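Local coordinates for protein acyl-ACP thioesterase (Bacteroides thetaiotaomicron, PDB 2ESS) that probably hydrolyses fatty acyl-ACP thioesters, releasing fatty acids from the acyl carrier protein, and binds calcium, at residues A[41-46]-A[93-98]; A[183-188]-A[230-235]. All blocks are in the same frame, centred on the assembly; numbering follows the deposited sequence.

Contact 1: A[41-46]-A[93-98]; sequences FHASDR and TDRNFA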
loop_
_atom_site.group_PDB
_atom_site.type_symbol
_atom_site.label_atom_id
_atom_site.label_comp_id
_atom_site.label_asym_id
_atom_site.label_seq_id
_atom_site.Cartn_x
_atom_site.Cartn_y
_atom_site.Cartn_z
ATOM N N PHE A 41 1.222 -14.466 9.539
ATOM C CA PHE A 41 2.551 -15.030 9.824
ATOM C C PHE A 41 2.471 -15.964 11.049
ATOM O O PHE A 41 3.076 -17.052 11.092
ATOM C CB PHE A 41 3.629 -13.980 10.165
ATOM C CG PHE A 41 3.819 -12.865 9.131
ATOM C CD1 PHE A 41 3.744 -13.106 7.762
ATOM C CD2 PHE A 41 4.140 -11.558 9.568
ATOM C CE1 PHE A 41 3.938 -12.040 6.829
ATOM C CE2 PHE A 41 4.335 -10.496 8.659
ATOM C CZ PHE A 41 4.234 -10.737 7.286
ATOM N N HIS A 42 1.752 -15.495 12.043
ATOM C CA HIS A 42 1.700 -16.135 13.357
ATOM C C HIS A 42 0.960 -17.472 13.216
ATOM O O HIS A 42 1.488 -18.495 13.618
ATOM C CB HIS A 42 1.039 -15.200 14.371
ATOM C CG HIS A 42 0.964 -15.749 15.757
ATOM N ND1 HIS A 42 -0.080 -16.532 16.192
ATOM C CD2 HIS A 42 1.807 -15.620 16.817
ATOM C CE1 HIS A 42 0.133 -16.879 17.456
ATOM N NE2 HIS A 42 1.270 -16.336 17.859
ATOM N N ALA A 43 -0.207 -17.450 12.581
ATOM C CA ALA A 43 -1.009 -18.648 12.341
ATOM C C ALA A 43 -0.270 -19.646 11.453
ATOM O O ALA A 43 -0.263 -20.824 11.752
ATOM C CB ALA A 43 -2.385 -18.315 11.690
ATOM N N SER A 44 0.340 -19.170 10.369
ATOM C CA SER A 44 0.945 -20.077 9.400
ATOM C C SER A 44 2.159 -20.758 9.982
ATOM O O SER A 44 2.333 -21.961 9.819
ATOM C CB SER A 44 1.294 -19.371 8.082
ATOM O OG SER A 44 2.050 -18.210 8.315
ATOM N N ASP A 45 2.961 -20.007 10.700
ATOM C CA ASP A 45 4.119 -20.589 11.324
ATOM C C ASP A 45 3.741 -21.661 12.326
ATOM O O ASP A 45 4.563 -22.486 12.639
ATOM C CB ASP A 45 4.970 -19.518 12.011
ATOM C CG ASP A 45 5.717 -18.611 11.004
ATOM O OD1 ASP A 45 5.748 -18.918 9.777
ATOM O OD2 ASP A 45 6.255 -17.572 11.446
ATOM N N ARG A 46 2.535 -21.618 12.872
ATOM C CA ARG A 46 2.156 -22.561 13.915
ATOM C C ARG A 46 1.139 -23.559 13.429
ATOM O O ARG A 46 0.628 -24.343 14.211
ATOM C CB ARG A 46 1.600 -21.789 15.109
ATOM C CG ARG A 46 2.668 -21.044 15.859
ATOM C CD ARG A 46 2.091 -19.891 16.587
ATOM N NE ARG A 46 3.115 -19.112 17.262
ATOM C CZ ARG A 46 3.955 -18.269 16.662
ATOM N NH1 ARG A 46 3.915 -18.038 15.353
ATOM N NH2 ARG A 46 4.839 -17.625 17.392
ATOM N N THR A 93 -12.718 -16.929 16.549
ATOM C CA THR A 93 -11.449 -16.787 17.243
ATOM C C THR A 93 -11.129 -15.319 17.412
ATOM O O THR A 93 -11.298 -14.550 16.470
ATOM C CB THR A 93 -10.316 -17.473 16.464
ATOM O OG1 THR A 93 -10.584 -18.867 16.475
ATOM C CG2 THR A 93 -8.962 -17.232 17.105
ATOM N N ASP A 94 -10.729 -14.954 18.626
ATOM C CA ASP A 94 -10.324 -13.586 18.953
ATOM C C ASP A 94 -8.792 -13.533 18.946
ATOM O O ASP A 94 -8.143 -14.213 19.727
ATOM C CB ASP A 94 -10.878 -13.172 20.314
ATOM C CG ASP A 94 -12.410 -13.099 20.335
ATOM O OD1 ASP A 94 -13.075 -13.054 19.256
ATOM O OD2 ASP A 94 -12.952 -13.132 21.457
ATOM N N ARG A 95 -8.243 -12.744 18.039
ATOM C CA ARG A 95 -6.828 -12.501 17.931
ATOM C C ARG A 95 -6.546 -11.032 18.276
ATOM O O ARG A 95 -7.171 -10.121 17.718
ATOM C CB ARG A 95 -6.335 -12.747 16.528
ATOM C CG ARG A 95 -4.924 -12.189 16.335
ATOM C CD ARG A 95 -4.275 -12.571 15.063
ATOM N NE ARG A 95 -3.958 -13.993 14.874
ATOM C CZ ARG A 95 -2.933 -14.646 15.389
ATOM N NH1 ARG A 95 -2.147 -14.099 16.300
ATOM N NH2 ARG A 95 -2.752 -15.917 15.058
ATOM N N ASN A 96 -5.599 -10.818 19.186
ATOM C CA ASN A 96 -5.281 -9.476 19.700
ATOM C C ASN A 96 -3.903 -9.077 19.295
ATOM O O ASN A 96 -3.091 -9.924 18.833
ATOM C CB ASN A 96 -5.466 -9.428 21.206
ATOM C CG ASN A 96 -6.924 -9.612 21.604
ATOM O OD1 ASN A 96 -7.836 -9.544 20.762
ATOM N ND2 ASN A 96 -7.141 -9.893 22.859
ATOM N N PHE A 97 -3.669 -7.781 19.397
ATOM C CA PHE A 97 -2.426 -7.145 18.929
ATOM C C PHE A 97 -1.994 -6.031 19.886
ATOM O O PHE A 97 -2.828 -5.385 20.550
ATOM C CB PHE A 97 -2.584 -6.490 17.551
ATOM C CG PHE A 97 -3.096 -7.383 16.498
ATOM C CD1 PHE A 97 -4.460 -7.524 16.307
ATOM C CD2 PHE A 97 -2.217 -8.057 15.650
ATOM C CE1 PHE A 97 -4.940 -8.341 15.297
ATOM C CE2 PHE A 97 -2.685 -8.867 14.661
ATOM C CZ PHE A 97 -4.049 -9.028 14.488
ATOM N N ALA A 98 -0.682 -5.827 19.957
ATOM C CA ALA A 98 -0.103 -4.641 20.590
ATOM C C ALA A 98 0.825 -3.998 19.548
ATOM O O ALA A 98 1.452 -4.675 18.730
ATOM C CB ALA A 98 0.654 -5.011 21.857
#

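Contact 2: A[183-188]-A[230-235]; sequences EHILDL and VEVKKN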
loop_
_atom_site.group_PDB
_atom_site.type_symbol
_atom_site.label_atom_id
_atom_site.label_comp_id
_atom_site.label_asym_id
_atom_site.label_seq_id
_atom_site.Cartn_x
_atom_site.Cartn_y
_atom_site.Cartn_z
ATOM N N GLU A 183 -9.220 2.683 3.628
ATOM C CA GLU A 183 -8.806 3.869 2.873
ATOM C C GLU A 183 -9.980 4.698 2.366
ATOM O O GLU A 183 -9.985 5.918 2.501
ATOM C CB GLU A 183 -7.960 3.491 1.663
ATOM C CG GLU A 183 -6.548 2.968 2.003
ATOM C CD GLU A 183 -5.693 2.639 0.738
ATOM O OE1 GLU A 183 -6.084 3.097 -0.383
ATOM O OE2 GLU A 183 -4.646 1.937 0.885
ATOM N N HIS A 184 -10.971 4.046 1.754
ATOM C CA HIS A 184 -12.109 4.814 1.225
ATOM C C HIS A 184 -12.935 5.498 2.340
ATOM O O HIS A 184 -13.403 6.593 2.170
ATOM C CB HIS A 184 -12.985 3.939 0.327
ATOM C CG HIS A 184 -12.272 3.448 -0.899
ATOM N ND1 HIS A 184 -11.631 4.297 -1.777
ATOM C CD2 HIS A 184 -12.082 2.195 -1.379
ATOM C CE1 HIS A 184 -11.072 3.585 -2.743
ATOM N NE2 HIS A 184 -11.338 2.308 -2.527
ATOM N N ILE A 185 -13.096 4.842 3.483
ATOM C CA ILE A 185 -13.857 5.412 4.585
ATOM C C ILE A 185 -13.139 6.645 5.133
ATOM O O ILE A 185 -13.754 7.715 5.345
ATOM C CB ILE A 185 -14.115 4.336 5.693
ATOM C CG1 ILE A 185 -15.118 3.295 5.177
ATOM C CG2 ILE A 185 -14.652 4.965 6.983
ATOM C CD1 ILE A 185 -15.121 2.052 5.969
ATOM N N LEU A 186 -11.836 6.493 5.339
ATOM C CA LEU A 186 -11.019 7.586 5.883
ATOM C C LEU A 186 -10.924 8.746 4.923
ATOM O O LEU A 186 -10.800 9.870 5.375
ATOM C CB LEU A 186 -9.649 7.112 6.348
ATOM C CG LEU A 186 -9.780 6.124 7.545
ATOM C CD1 LEU A 186 -8.424 5.752 8.099
ATOM C CD2 LEU A 186 -10.688 6.678 8.673
ATOM N N ASP A 187 -11.121 8.512 3.620
ATOM C CA ASP A 187 -11.218 9.643 2.649
ATOM C C ASP A 187 -12.496 10.459 2.734
ATOM O O ASP A 187 -12.571 11.484 2.111
ATOM C CB ASP A 187 -11.025 9.182 1.193
ATOM C CG ASP A 187 -9.555 8.775 0.878
ATOM O OD1 ASP A 187 -8.644 9.292 1.554
ATOM O OD2 ASP A 187 -9.314 7.953 -0.048
ATOM N N LEU A 188 -13.497 10.025 3.498
ATOM C CA LEU A 188 -14.709 10.813 3.686
ATOM C C LEU A 188 -14.486 12.053 4.550
ATOM O O LEU A 188 -15.262 12.989 4.456
ATOM C CB LEU A 188 -15.809 9.962 4.349
ATOM C CG LEU A 188 -16.318 8.782 3.526
ATOM C CD1 LEU A 188 -17.080 7.830 4.419
ATOM C CD2 LEU A 188 -17.169 9.282 2.309
ATOM N N VAL A 230 -20.232 4.866 10.111
ATOM C CA VAL A 230 -20.242 4.819 8.676
ATOM C C VAL A 230 -20.760 3.437 8.240
ATOM O O VAL A 230 -20.443 2.395 8.841
ATOM C CB VAL A 230 -18.835 5.129 8.072
ATOM C CG1 VAL A 230 -18.866 5.008 6.542
ATOM C CG2 VAL A 230 -18.313 6.510 8.530
ATOM N N GLU A 231 -21.599 3.454 7.218
ATOM C CA GLU A 231 -22.075 2.255 6.572
ATOM C C GLU A 231 -21.754 2.387 5.093
ATOM O O GLU A 231 -21.952 3.446 4.526
ATOM C CB GLU A 231 -23.584 2.125 6.808
ATOM C CG GLU A 231 -24.191 0.815 6.443
ATOM C CD GLU A 231 -25.630 0.673 6.996
ATOM O OE1 GLU A 231 -26.546 1.307 6.428
ATOM O OE2 GLU A 231 -25.831 -0.078 7.991
ATOM N N VAL A 232 -21.182 1.328 4.510
ATOM C CA VAL A 232 -20.942 1.230 3.084
ATOM C C VAL A 232 -21.935 0.214 2.504
ATOM O O VAL A 232 -22.076 -0.894 3.026
ATOM C CB VAL A 232 -19.494 0.791 2.732
ATOM C CG1 VAL A 232 -19.252 0.908 1.216
ATOM C CG2 VAL A 232 -18.448 1.630 3.487
ATOM N N LYS A 233 -22.636 0.605 1.448
ATOM C CA LYS A 233 -23.572 -0.280 0.749
ATOM C C LYS A 233 -23.163 -0.465 -0.708
ATOM O O LYS A 233 -22.604 0.446 -1.334
ATOM C CB LYS A 233 -24.991 0.277 0.766
ATOM C CG LYS A 233 -25.613 0.367 2.109
ATOM C CD LYS A 233 -27.029 0.885 2.000
ATOM C CE LYS A 233 -27.551 1.305 3.350
ATOM N NZ LYS A 233 -28.969 1.800 3.261
ATOM N N LYS A 234 -23.451 -1.635 -1.261
ATOM C CA LYS A 234 -23.238 -1.847 -2.684
ATOM C C LYS A 234 -24.554 -1.847 -3.451
ATOM O O LYS A 234 -25.603 -2.302 -2.962
ATOM C CB LYS A 234 -22.432 -3.128 -2.963
ATOM C CG LYS A 234 -23.186 -4.443 -2.852
ATOM C CD LYS A 234 -22.243 -5.634 -3.085
ATOM C CE LYS A 234 -22.967 -6.958 -2.822
ATOM N NZ LYS A 234 -22.153 -8.131 -3.175
ATOM N N ASN A 235 -24.466 -1.306 -4.656
ATOM C CA ASN A 235 -25.558 -1.206 -5.582
ATOM C C ASN A 235 -26.861 -0.791 -4.892
ATOM O O ASN A 235 -27.923 -1.353 -5.110
ATOM C CB ASN A 235 -25.629 -2.508 -6.396
ATOM C CG ASN A 235 -24.289 -2.787 -7.170
ATOM O OD1 ASN A 235 -23.639 -1.856 -7.697
ATOM N ND2 ASN A 235 -23.885 -4.053 -7.220
#

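Contact 1: A[41-46]-A[93-98]
H42 on the helix and R95 on the strand meet where R95 NH2 donates to H42 ND1 at 3.0 Å, with an N-H...N angle of 152°. ND1 lies at the edge of the guanidinium, close to its plane, but the donor stands 30° out of the imidazole plane, and the two planes are turned 74° apart. With CG of R95 anti to its backbone N and the chain bent at chi3, the guanidinium reaches the helix although the nearest CA atoms, those of A43 and R95, are 10.1 Å apart. The imidazole is the close-packed part: R46 lies over one face, its NE 3.4 Å above the ring plane, and K7 O takes the bond from NE2. Replacing H42 with an alanine would probably cost R95 NH2 this acceptor and leave the R46 guanidinium without the ring that covers one of its faces. The packing is looser at A43, whose CB comes no nearer than 4.2 Å to R95 NH2, and beyond it S44 and D45 turn to the exposed side of the helix. T83 of strand 78-88 accepts from R95 NH1, and A39 packs on the same arginine, placing the last turns of helix 28-45 against strands 78-88 and 92-100.

Contact 2: A[183-188]-A[230-235]
I185 sets CG1 anti to its carbonyl carbon (chi1 -70°) and CG2 anti to its backbone N, which splits its two branches between two valines of the strand. CG1 takes the V232 side, coming to 4.1 Å from V232 CG2, and the two side chains pass each other at a slant. CG2 takes the V230 side, 4.2 Å from V230 CG1. V230 in turn has CG1 anti to its backbone N (chi1 177°), and this methyl serves a second partner: L188, three residues on from I185, reaches it tip to tip, with CD1 at 4.0 Å from V230 CG1. All three approaches are between apolar carbons at or slightly beyond van der Waals distance, and the two segments together bury 145 Å².

The arrangement belongs to the hotdog fold, in which a helix lies against one face of an antiparallel sheet. Helix 178-186 supplies I185, and strand 227-234 supplies V230 and V232, two residues apart and both pointing toward the helix, whereas E231 between them points away. The pair of segments comes closest at I185 and V230, whose CA atoms are 7.6 Å apart. Neighbouring strands pack round these residues: S243 and M204 lie against I185, C241 and F218 against V232, and C220 against V230. F218 also packs on L188, as does V160 from a loop. On another side of the helix, E183 forms a salt bridge with R180 of the second subunit and D187 hydrogen-bonds to S168 of that subunit.

Contacts 1 and 2 are built on the same antiparallel sheet, on opposite sides of the chain's centre, with their own centres 27 Å apart and their nearest atoms about 16 Å apart. They follow one another along the chain: 41-46 with 93-98 belongs to the N-terminal hotdog domain, 183-188 with 230-235 to the C-terminal one. Each sets the end region of a helix against a strand, contact 1 through a polar bond and contact 2 through apolar branches. Both lie away from the calcium site of D171 and H175. In contact 1, R95 NE binds a methylpentanediol molecule, probably from the crystallisation liquor; it could mark a pocket.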